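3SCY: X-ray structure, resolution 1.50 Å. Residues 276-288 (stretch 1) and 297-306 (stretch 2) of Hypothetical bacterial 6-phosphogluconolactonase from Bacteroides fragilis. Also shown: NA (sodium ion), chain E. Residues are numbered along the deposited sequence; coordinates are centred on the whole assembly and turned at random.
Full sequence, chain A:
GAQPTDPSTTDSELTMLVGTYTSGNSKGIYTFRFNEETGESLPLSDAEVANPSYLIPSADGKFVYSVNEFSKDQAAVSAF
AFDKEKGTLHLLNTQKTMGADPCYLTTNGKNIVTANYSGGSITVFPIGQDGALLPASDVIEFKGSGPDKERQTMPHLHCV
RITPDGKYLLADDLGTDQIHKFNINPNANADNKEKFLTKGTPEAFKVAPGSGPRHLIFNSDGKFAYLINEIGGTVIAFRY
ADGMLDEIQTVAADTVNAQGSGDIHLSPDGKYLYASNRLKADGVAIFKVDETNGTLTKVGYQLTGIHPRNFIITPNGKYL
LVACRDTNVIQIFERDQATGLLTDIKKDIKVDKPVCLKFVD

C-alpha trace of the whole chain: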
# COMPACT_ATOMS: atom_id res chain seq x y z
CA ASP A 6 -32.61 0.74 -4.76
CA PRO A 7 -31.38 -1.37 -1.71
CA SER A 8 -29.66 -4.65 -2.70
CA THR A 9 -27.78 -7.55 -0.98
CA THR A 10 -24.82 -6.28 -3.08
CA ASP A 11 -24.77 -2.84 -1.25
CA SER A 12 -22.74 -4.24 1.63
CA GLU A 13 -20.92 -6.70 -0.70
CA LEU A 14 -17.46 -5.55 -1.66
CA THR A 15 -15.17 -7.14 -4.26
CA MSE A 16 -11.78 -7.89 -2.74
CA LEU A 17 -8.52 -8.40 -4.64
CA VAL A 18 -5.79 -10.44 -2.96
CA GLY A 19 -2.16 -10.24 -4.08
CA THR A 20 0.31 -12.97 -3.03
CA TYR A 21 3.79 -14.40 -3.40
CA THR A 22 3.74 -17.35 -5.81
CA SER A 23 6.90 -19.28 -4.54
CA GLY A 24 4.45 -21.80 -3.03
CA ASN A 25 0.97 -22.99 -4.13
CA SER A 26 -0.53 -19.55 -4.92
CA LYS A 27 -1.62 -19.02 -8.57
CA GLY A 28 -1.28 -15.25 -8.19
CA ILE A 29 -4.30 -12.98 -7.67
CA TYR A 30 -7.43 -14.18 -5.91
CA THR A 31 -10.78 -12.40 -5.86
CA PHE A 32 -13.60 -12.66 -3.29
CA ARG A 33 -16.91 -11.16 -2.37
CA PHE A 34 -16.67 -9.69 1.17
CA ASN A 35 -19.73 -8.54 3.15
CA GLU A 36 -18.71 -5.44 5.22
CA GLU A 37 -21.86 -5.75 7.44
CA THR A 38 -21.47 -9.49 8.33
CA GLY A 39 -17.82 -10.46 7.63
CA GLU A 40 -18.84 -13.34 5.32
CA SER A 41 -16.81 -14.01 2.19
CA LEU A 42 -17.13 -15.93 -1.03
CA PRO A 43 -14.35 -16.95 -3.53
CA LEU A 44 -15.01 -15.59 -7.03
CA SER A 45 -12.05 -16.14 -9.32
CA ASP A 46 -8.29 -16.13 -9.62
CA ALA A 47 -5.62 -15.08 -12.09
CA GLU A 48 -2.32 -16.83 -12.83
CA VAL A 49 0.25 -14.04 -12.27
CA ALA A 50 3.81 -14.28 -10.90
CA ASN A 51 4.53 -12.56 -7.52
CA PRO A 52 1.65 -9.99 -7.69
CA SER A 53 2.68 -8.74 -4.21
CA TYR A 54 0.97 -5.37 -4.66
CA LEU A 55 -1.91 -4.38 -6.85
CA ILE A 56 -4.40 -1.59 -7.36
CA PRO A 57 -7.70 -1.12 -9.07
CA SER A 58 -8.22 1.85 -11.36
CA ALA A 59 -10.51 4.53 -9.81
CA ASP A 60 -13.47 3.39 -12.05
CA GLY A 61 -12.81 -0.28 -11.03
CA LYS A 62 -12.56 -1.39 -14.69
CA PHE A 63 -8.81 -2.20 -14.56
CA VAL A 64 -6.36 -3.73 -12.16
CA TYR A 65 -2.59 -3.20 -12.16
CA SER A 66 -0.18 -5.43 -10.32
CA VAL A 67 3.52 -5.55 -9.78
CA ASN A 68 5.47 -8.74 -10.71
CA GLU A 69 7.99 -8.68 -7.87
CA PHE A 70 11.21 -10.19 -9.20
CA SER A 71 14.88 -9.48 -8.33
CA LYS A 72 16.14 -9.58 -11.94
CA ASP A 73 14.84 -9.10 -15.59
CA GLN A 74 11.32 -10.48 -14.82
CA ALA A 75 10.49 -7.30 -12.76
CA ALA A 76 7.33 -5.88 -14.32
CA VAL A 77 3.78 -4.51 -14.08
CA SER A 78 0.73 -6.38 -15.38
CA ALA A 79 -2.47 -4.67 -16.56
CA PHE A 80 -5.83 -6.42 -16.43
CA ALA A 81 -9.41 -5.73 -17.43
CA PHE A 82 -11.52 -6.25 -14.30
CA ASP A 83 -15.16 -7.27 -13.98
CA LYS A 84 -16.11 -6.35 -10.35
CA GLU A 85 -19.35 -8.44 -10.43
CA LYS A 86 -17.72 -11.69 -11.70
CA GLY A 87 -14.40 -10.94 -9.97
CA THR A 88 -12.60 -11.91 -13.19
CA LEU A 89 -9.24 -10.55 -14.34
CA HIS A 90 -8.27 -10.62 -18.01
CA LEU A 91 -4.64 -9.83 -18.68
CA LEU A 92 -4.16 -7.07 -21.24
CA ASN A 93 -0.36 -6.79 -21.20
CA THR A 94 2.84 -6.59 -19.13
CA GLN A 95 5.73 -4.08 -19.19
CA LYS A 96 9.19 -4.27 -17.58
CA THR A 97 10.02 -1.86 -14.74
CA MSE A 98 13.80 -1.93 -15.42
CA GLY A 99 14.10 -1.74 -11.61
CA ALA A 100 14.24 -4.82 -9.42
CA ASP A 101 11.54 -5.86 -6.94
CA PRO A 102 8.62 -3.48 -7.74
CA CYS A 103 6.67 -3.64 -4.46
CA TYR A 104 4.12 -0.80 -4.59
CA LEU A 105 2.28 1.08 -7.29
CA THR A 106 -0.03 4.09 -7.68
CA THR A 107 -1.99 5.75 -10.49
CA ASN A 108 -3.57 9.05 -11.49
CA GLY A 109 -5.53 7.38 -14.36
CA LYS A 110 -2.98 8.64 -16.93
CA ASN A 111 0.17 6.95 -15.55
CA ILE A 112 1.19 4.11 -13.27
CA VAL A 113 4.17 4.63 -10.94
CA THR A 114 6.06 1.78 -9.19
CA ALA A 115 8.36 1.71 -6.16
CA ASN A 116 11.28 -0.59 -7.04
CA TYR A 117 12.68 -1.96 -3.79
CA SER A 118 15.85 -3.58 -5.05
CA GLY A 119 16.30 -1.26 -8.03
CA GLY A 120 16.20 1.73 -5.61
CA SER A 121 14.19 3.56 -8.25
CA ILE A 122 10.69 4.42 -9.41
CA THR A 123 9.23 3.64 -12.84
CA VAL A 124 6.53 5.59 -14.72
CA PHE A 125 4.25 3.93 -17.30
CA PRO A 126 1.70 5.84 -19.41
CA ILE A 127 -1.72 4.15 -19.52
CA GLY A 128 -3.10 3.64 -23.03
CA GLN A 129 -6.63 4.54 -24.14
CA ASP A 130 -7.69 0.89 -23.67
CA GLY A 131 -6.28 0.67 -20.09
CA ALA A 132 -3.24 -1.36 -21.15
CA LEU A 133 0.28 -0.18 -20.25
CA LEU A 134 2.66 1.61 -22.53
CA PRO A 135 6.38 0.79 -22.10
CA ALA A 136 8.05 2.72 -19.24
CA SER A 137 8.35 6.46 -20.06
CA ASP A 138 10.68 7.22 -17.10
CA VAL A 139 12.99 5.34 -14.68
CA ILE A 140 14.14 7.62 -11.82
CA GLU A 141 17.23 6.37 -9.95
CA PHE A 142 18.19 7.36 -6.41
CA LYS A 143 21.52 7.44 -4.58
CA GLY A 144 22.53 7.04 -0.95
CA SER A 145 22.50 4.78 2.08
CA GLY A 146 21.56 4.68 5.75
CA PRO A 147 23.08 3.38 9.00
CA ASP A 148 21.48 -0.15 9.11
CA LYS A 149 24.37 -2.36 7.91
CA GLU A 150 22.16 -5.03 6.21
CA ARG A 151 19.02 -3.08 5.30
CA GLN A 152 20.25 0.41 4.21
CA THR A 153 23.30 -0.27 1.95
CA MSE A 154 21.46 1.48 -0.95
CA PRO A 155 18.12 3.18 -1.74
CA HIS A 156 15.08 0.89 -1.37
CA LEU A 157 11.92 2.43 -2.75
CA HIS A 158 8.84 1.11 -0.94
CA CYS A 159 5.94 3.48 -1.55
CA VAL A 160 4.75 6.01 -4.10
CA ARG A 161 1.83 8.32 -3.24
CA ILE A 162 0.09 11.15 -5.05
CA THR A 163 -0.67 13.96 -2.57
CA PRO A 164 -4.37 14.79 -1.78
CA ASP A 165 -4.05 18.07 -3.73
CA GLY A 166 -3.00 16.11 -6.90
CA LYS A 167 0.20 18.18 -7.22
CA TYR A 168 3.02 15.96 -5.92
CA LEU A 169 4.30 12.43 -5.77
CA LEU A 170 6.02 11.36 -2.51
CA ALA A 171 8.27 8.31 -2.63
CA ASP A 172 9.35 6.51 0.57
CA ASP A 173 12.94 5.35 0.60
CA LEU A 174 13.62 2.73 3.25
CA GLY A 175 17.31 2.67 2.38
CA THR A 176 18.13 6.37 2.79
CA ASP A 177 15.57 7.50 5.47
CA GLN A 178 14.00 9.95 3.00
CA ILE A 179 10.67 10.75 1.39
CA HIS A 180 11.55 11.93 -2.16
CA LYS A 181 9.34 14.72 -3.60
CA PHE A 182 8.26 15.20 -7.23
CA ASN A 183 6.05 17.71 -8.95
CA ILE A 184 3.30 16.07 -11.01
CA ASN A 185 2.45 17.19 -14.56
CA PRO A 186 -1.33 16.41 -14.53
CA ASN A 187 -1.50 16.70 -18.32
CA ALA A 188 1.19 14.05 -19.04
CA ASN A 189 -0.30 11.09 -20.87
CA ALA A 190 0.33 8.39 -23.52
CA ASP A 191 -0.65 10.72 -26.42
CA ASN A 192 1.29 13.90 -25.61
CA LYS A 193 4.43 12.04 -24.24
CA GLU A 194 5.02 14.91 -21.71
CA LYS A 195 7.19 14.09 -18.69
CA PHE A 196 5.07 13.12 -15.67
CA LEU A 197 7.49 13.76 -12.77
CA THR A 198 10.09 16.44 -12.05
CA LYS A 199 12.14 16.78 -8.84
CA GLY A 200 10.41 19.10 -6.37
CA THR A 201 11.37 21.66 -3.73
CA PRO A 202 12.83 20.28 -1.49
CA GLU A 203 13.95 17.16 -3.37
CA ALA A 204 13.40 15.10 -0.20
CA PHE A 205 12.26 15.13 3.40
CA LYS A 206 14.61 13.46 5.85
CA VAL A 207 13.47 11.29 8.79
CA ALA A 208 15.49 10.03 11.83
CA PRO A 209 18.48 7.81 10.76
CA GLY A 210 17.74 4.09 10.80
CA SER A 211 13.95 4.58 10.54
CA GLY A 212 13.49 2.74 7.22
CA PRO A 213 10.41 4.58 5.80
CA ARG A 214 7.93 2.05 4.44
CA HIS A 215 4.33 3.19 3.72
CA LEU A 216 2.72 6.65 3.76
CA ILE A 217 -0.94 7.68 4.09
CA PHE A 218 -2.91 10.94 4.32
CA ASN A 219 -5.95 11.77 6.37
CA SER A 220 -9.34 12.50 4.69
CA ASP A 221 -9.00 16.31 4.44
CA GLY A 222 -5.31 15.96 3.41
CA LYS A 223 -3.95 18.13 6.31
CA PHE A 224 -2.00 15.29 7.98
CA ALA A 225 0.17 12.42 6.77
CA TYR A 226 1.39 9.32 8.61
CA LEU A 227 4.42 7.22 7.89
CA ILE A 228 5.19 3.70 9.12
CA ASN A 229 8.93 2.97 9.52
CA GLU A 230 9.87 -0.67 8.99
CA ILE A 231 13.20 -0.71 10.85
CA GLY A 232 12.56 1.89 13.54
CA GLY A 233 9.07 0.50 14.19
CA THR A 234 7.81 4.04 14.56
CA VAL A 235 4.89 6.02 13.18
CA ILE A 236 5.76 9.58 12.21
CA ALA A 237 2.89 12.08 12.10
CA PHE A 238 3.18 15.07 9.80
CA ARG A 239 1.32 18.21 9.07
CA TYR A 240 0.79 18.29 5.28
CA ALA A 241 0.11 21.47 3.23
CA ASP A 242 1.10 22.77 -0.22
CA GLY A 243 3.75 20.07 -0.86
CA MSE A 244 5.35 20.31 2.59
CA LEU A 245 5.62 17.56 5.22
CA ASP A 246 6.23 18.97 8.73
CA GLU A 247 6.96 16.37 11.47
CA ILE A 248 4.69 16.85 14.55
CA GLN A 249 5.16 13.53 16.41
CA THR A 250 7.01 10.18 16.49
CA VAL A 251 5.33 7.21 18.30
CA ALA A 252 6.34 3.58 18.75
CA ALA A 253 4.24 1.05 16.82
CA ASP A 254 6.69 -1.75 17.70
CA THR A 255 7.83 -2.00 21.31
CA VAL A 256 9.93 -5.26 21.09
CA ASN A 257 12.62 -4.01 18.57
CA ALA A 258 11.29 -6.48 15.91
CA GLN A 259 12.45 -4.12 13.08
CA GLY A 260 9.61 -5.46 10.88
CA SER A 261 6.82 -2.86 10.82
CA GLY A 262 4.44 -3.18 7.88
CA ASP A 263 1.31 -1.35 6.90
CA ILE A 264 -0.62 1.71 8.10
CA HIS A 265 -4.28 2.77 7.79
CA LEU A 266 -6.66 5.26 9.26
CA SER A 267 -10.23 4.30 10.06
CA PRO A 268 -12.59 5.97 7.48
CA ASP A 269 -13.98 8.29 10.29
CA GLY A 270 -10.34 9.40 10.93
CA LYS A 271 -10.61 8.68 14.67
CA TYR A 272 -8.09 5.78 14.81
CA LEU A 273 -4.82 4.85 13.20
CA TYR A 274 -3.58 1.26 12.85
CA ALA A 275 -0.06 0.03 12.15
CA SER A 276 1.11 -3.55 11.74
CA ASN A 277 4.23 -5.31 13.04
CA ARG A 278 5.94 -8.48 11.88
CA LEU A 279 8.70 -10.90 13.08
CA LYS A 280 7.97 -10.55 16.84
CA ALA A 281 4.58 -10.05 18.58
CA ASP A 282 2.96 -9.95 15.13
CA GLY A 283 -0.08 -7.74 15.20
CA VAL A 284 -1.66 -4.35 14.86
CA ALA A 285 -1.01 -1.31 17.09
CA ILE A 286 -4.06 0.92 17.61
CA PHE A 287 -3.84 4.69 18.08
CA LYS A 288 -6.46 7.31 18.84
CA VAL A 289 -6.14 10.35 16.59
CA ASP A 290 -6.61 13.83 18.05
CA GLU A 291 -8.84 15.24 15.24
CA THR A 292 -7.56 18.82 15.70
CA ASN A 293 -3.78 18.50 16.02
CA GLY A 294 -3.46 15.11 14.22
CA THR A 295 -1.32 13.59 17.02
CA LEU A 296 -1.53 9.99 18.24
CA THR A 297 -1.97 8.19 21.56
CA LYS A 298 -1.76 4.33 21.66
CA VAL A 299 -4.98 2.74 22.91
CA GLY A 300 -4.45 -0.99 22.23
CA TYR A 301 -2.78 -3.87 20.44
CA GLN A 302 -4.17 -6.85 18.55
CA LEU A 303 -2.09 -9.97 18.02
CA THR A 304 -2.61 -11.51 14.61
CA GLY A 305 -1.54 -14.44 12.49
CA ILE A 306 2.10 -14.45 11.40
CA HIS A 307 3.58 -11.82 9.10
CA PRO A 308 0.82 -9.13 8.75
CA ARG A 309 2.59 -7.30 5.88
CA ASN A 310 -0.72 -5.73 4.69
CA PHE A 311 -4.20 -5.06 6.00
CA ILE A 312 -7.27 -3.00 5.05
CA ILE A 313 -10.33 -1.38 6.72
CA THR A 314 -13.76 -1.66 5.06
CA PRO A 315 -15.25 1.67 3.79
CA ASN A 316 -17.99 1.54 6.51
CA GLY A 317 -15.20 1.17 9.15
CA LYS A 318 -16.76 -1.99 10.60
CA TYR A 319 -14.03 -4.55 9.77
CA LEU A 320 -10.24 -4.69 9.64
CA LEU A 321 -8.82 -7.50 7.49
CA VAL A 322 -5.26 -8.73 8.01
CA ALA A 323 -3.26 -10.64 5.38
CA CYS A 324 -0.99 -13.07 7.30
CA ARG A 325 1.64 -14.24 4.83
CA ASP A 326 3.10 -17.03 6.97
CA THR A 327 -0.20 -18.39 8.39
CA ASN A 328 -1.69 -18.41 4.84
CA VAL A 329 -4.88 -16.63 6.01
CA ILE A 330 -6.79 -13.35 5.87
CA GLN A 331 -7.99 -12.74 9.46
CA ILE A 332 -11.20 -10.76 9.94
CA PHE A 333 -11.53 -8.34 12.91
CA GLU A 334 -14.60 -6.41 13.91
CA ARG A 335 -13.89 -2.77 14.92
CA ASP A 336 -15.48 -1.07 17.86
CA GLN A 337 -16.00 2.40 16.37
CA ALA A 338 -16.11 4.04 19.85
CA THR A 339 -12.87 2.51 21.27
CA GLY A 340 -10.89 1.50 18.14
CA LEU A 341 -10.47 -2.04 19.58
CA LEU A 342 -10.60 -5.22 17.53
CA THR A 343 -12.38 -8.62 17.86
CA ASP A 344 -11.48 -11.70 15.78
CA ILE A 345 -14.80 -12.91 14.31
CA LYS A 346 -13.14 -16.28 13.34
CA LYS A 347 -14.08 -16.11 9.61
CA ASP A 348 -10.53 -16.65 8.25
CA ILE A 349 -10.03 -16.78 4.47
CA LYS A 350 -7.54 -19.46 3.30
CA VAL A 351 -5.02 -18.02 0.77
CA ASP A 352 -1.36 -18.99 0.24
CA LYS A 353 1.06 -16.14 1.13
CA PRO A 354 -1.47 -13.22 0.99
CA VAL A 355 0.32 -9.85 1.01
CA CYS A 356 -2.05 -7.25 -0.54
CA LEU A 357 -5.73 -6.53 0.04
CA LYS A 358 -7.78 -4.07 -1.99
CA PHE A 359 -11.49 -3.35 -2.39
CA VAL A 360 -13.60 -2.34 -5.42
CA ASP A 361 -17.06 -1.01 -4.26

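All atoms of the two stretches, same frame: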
# COMPACT_ATOMS: atom_id res chain seq x y z
N SER A 276 0.78 -2.16 11.48
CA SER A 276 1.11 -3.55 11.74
C SER A 276 2.59 -3.79 11.97
O SER A 276 3.43 -3.02 11.50
CB SER A 276 0.59 -4.46 10.62
OG SER A 276 1.30 -4.29 9.40
N ASN A 277 2.89 -4.89 12.69
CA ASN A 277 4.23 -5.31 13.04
C ASN A 277 4.41 -6.75 12.72
O ASN A 277 3.52 -7.55 12.97
CB ASN A 277 4.45 -5.15 14.55
CG ASN A 277 4.44 -3.72 15.04
OD1 ASN A 277 5.08 -2.84 14.46
ND2 ASN A 277 3.80 -3.50 16.19
N ARG A 278 5.58 -7.10 12.18
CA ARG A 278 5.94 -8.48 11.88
C ARG A 278 7.12 -8.93 12.73
O ARG A 278 7.70 -8.13 13.46
CB ARG A 278 6.32 -8.60 10.40
CG ARG A 278 5.18 -8.21 9.45
CD ARG A 278 5.69 -7.99 8.03
NE ARG A 278 6.48 -6.77 7.90
CZ ARG A 278 7.18 -6.44 6.82
NH1 ARG A 278 7.21 -7.25 5.77
NH2 ARG A 278 7.85 -5.30 6.78
N LEU A 279 7.50 -10.21 12.56
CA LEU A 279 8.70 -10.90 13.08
C LEU A 279 8.59 -11.25 14.56
O LEU A 279 8.89 -12.39 14.94
CB LEU A 279 9.99 -10.08 12.77
CG LEU A 279 10.18 -9.64 11.28
CD1 LEU A 279 11.51 -8.95 11.08
CD2 LEU A 279 10.08 -10.82 10.31
N LYS A 280 8.17 -10.30 15.40
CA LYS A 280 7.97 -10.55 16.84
C LYS A 280 6.67 -9.89 17.24
O LYS A 280 6.44 -8.75 16.83
CB LYS A 280 9.12 -10.01 17.71
CG LYS A 280 10.43 -10.78 17.61
CD LYS A 280 11.41 -10.30 18.68
N ALA A 281 5.86 -10.57 18.08
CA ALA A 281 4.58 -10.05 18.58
C ALA A 281 3.74 -9.55 17.41
O ALA A 281 3.18 -8.45 17.46
CB ALA A 281 4.82 -8.93 19.60
N ASP A 282 3.66 -10.35 16.34
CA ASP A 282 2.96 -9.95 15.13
C ASP A 282 1.55 -9.46 15.44
O ASP A 282 0.80 -10.09 16.18
CB ASP A 282 2.90 -11.12 14.13
CG ASP A 282 4.25 -11.68 13.73
OD1 ASP A 282 5.00 -12.11 14.63
OD2 ASP A 282 4.52 -11.79 12.50
N GLY A 283 1.23 -8.29 14.91
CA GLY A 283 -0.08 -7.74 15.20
C GLY A 283 -0.24 -6.33 14.74
O GLY A 283 0.53 -5.84 13.91
N VAL A 284 -1.28 -5.69 15.28
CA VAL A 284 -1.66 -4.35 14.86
C VAL A 284 -1.74 -3.46 16.07
O VAL A 284 -2.51 -3.75 16.99
CB VAL A 284 -3.01 -4.40 14.10
CG1 VAL A 284 -3.50 -3.01 13.71
CG2 VAL A 284 -2.88 -5.28 12.85
N ALA A 285 -0.97 -2.35 16.05
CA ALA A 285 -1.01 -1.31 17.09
C ALA A 285 -2.15 -0.36 16.74
O ALA A 285 -2.37 -0.05 15.56
CB ALA A 285 0.32 -0.56 17.13
N ILE A 286 -2.89 0.07 17.77
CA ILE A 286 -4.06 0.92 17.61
C ILE A 286 -3.84 2.24 18.32
O ILE A 286 -3.54 2.26 19.52
CB ILE A 286 -5.32 0.21 18.17
CG1 ILE A 286 -5.41 -1.26 17.65
CG2 ILE A 286 -6.59 1.07 17.88
CD1 ILE A 286 -6.51 -2.13 18.34
N PHE A 287 -4.01 3.33 17.57
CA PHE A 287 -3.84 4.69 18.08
C PHE A 287 -5.08 5.51 17.91
O PHE A 287 -5.76 5.43 16.87
CB PHE A 287 -2.70 5.41 17.38
CG PHE A 287 -1.35 4.74 17.48
CD1 PHE A 287 -0.98 3.76 16.58
CD2 PHE A 287 -0.44 5.12 18.46
CE1 PHE A 287 0.28 3.15 16.66
CE2 PHE A 287 0.82 4.53 18.53
CZ PHE A 287 1.18 3.56 17.62
N LYS A 288 -5.37 6.34 18.91
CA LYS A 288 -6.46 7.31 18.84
C LYS A 288 -5.90 8.57 18.25
O LYS A 288 -4.82 9.00 18.66
CB LYS A 288 -7.02 7.58 20.25
CG LYS A 288 -8.23 8.50 20.24
CD LYS A 288 -8.82 8.71 21.66
CE LYS A 288 -10.33 8.73 21.62
NZ LYS A 288 -10.86 9.77 20.68
N THR A 297 -2.15 8.79 20.24
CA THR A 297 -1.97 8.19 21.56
C THR A 297 -2.37 6.70 21.41
O THR A 297 -3.48 6.41 20.93
CB THR A 297 -2.69 8.98 22.66
OG1 THR A 297 -4.09 9.09 22.40
CG2 THR A 297 -2.12 10.38 22.87
N LYS A 298 -1.46 5.76 21.78
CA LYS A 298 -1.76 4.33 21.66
C LYS A 298 -2.88 3.96 22.60
O LYS A 298 -2.92 4.42 23.75
CB LYS A 298 -0.53 3.46 21.90
CG LYS A 298 -0.71 2.04 21.34
CD LYS A 298 0.47 1.13 21.50
CE LYS A 298 1.61 1.45 20.58
NZ LYS A 298 2.78 0.55 20.85
N VAL A 299 -3.84 3.18 22.11
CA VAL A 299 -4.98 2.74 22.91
C VAL A 299 -5.06 1.20 23.00
O VAL A 299 -5.76 0.70 23.88
CB VAL A 299 -6.33 3.33 22.44
CG1 VAL A 299 -6.36 4.86 22.56
CG2 VAL A 299 -6.68 2.90 21.03
N GLY A 300 -4.36 0.46 22.14
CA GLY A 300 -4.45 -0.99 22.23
C GLY A 300 -3.54 -1.70 21.27
O GLY A 300 -2.76 -1.07 20.54
N TYR A 301 -3.62 -3.04 21.29
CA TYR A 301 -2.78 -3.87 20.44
C TYR A 301 -3.50 -5.18 20.18
O TYR A 301 -4.03 -5.79 21.13
CB TYR A 301 -1.41 -4.14 21.12
CG TYR A 301 -0.40 -4.64 20.11
CD1 TYR A 301 0.34 -3.75 19.34
CD2 TYR A 301 -0.19 -6.00 19.92
CE1 TYR A 301 1.23 -4.19 18.36
CE2 TYR A 301 0.73 -6.46 18.97
CZ TYR A 301 1.45 -5.55 18.22
OH TYR A 301 2.36 -5.96 17.27
N GLN A 302 -3.52 -5.61 18.92
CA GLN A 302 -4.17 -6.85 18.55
C GLN A 302 -3.18 -7.81 17.93
O GLN A 302 -2.65 -7.53 16.86
CB GLN A 302 -5.33 -6.57 17.58
CG GLN A 302 -5.97 -7.86 17.02
CD GLN A 302 -6.71 -8.66 18.05
OE1 GLN A 302 -7.69 -8.21 18.63
NE2 GLN A 302 -6.25 -9.86 18.33
N LEU A 303 -2.96 -8.95 18.58
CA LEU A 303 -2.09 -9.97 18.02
C LEU A 303 -2.78 -10.63 16.85
O LEU A 303 -3.98 -10.88 16.89
CB LEU A 303 -1.72 -11.01 19.08
CG LEU A 303 -0.79 -10.49 20.19
CD1 LEU A 303 -0.69 -11.51 21.32
CD2 LEU A 303 0.64 -10.25 19.64
N THR A 304 -2.02 -10.91 15.80
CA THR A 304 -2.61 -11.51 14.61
C THR A 304 -1.89 -12.79 14.26
O THR A 304 -0.95 -13.19 14.94
CB THR A 304 -2.47 -10.53 13.41
OG1 THR A 304 -1.09 -10.26 13.17
CG2 THR A 304 -3.23 -9.22 13.60
N GLY A 305 -2.28 -13.36 13.13
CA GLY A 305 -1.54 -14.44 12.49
C GLY A 305 -0.16 -13.92 12.09
O GLY A 305 0.12 -12.71 12.18
N ILE A 306 0.71 -14.81 11.65
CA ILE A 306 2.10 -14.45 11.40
C ILE A 306 2.32 -13.74 10.09
O ILE A 306 1.87 -14.18 9.03
CB ILE A 306 3.03 -15.68 11.51
CG1 ILE A 306 2.77 -16.46 12.83
CG2 ILE A 306 4.52 -15.28 11.36
CD1 ILE A 306 2.88 -15.65 14.17
NA NA E . -8.55 -7.29 20.47
O HOH W 1 0.97 -12.72 16.86
O HOH W 2 -4.46 11.25 20.56
O HOH W 3 -6.28 -7.56 21.66
O HOH W 4 -9.37 -9.17 21.46
O HOH W 5 -9.47 -5.81 22.46
O HOH W 6 -7.73 -4.78 20.31

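The contact is an antiparallel pairing of two neighbouring β-strands, 283-288 and 297-303, interrupted by one β-bulge and supplemented at one end by the hydrogen bonds of a tyrosine hydroxyl.

The backbone ladder defines the register. Val-284 and Gln-302 form a reciprocal pair, with Val-284 N to Gln-302 O at 2.8 Å and Gln-302 N to Val-284 O at 2.9 Å; Lys-288 and Thr-297 do the same at the far end, Lys-288 N to Thr-297 O at 2.8 Å and Thr-297 N to Lys-288 O at 3.1 Å. Between them the register slips by one residue. Ile-286 O accepts from two successive amides, Val-299 N at 2.8 Å and Gly-300 N at 3.3 Å, which is the signature of the bulge; Val-299, at phi/psi -120/-16, is the extra residue. Its side chain still packs against the strand, Val-299 CG2 lying 3.6 Å from Ile-286 CG2. Beyond Leu-303 the pairing extends into the loop, where Thr-304 N donates to Asp-282 O at 3.0 Å, and a water donates to both Asp-282 O and Thr-304 O.

Gly-283 sits where space is short: an ideal CB would lie 2.3 Å from Gln-302 O and 2.9 Å from Tyr-301 CE2, so the deposited geometry leaves no room for a side chain there.

Tyr-301 reaches across the first strand. Its OH donates to Ala-281 O at 2.6 Å and accepts from Asn-277 ND2 at 3.0 Å with an N-H...O angle of 170°, both partners lying at the ring edge. Ala-285 CB packs 3.9 Å from Tyr-301 CD1. On the same sheet face, Lys-298 runs its aliphatic chain over the Phe-287 ring, with Lys-298 CE 3.7 Å from Phe-287 CZ.

Gln-302 turns its side-chain end away from the first strand, and its OE1 binds the sodium ion NA at 2.2 Å.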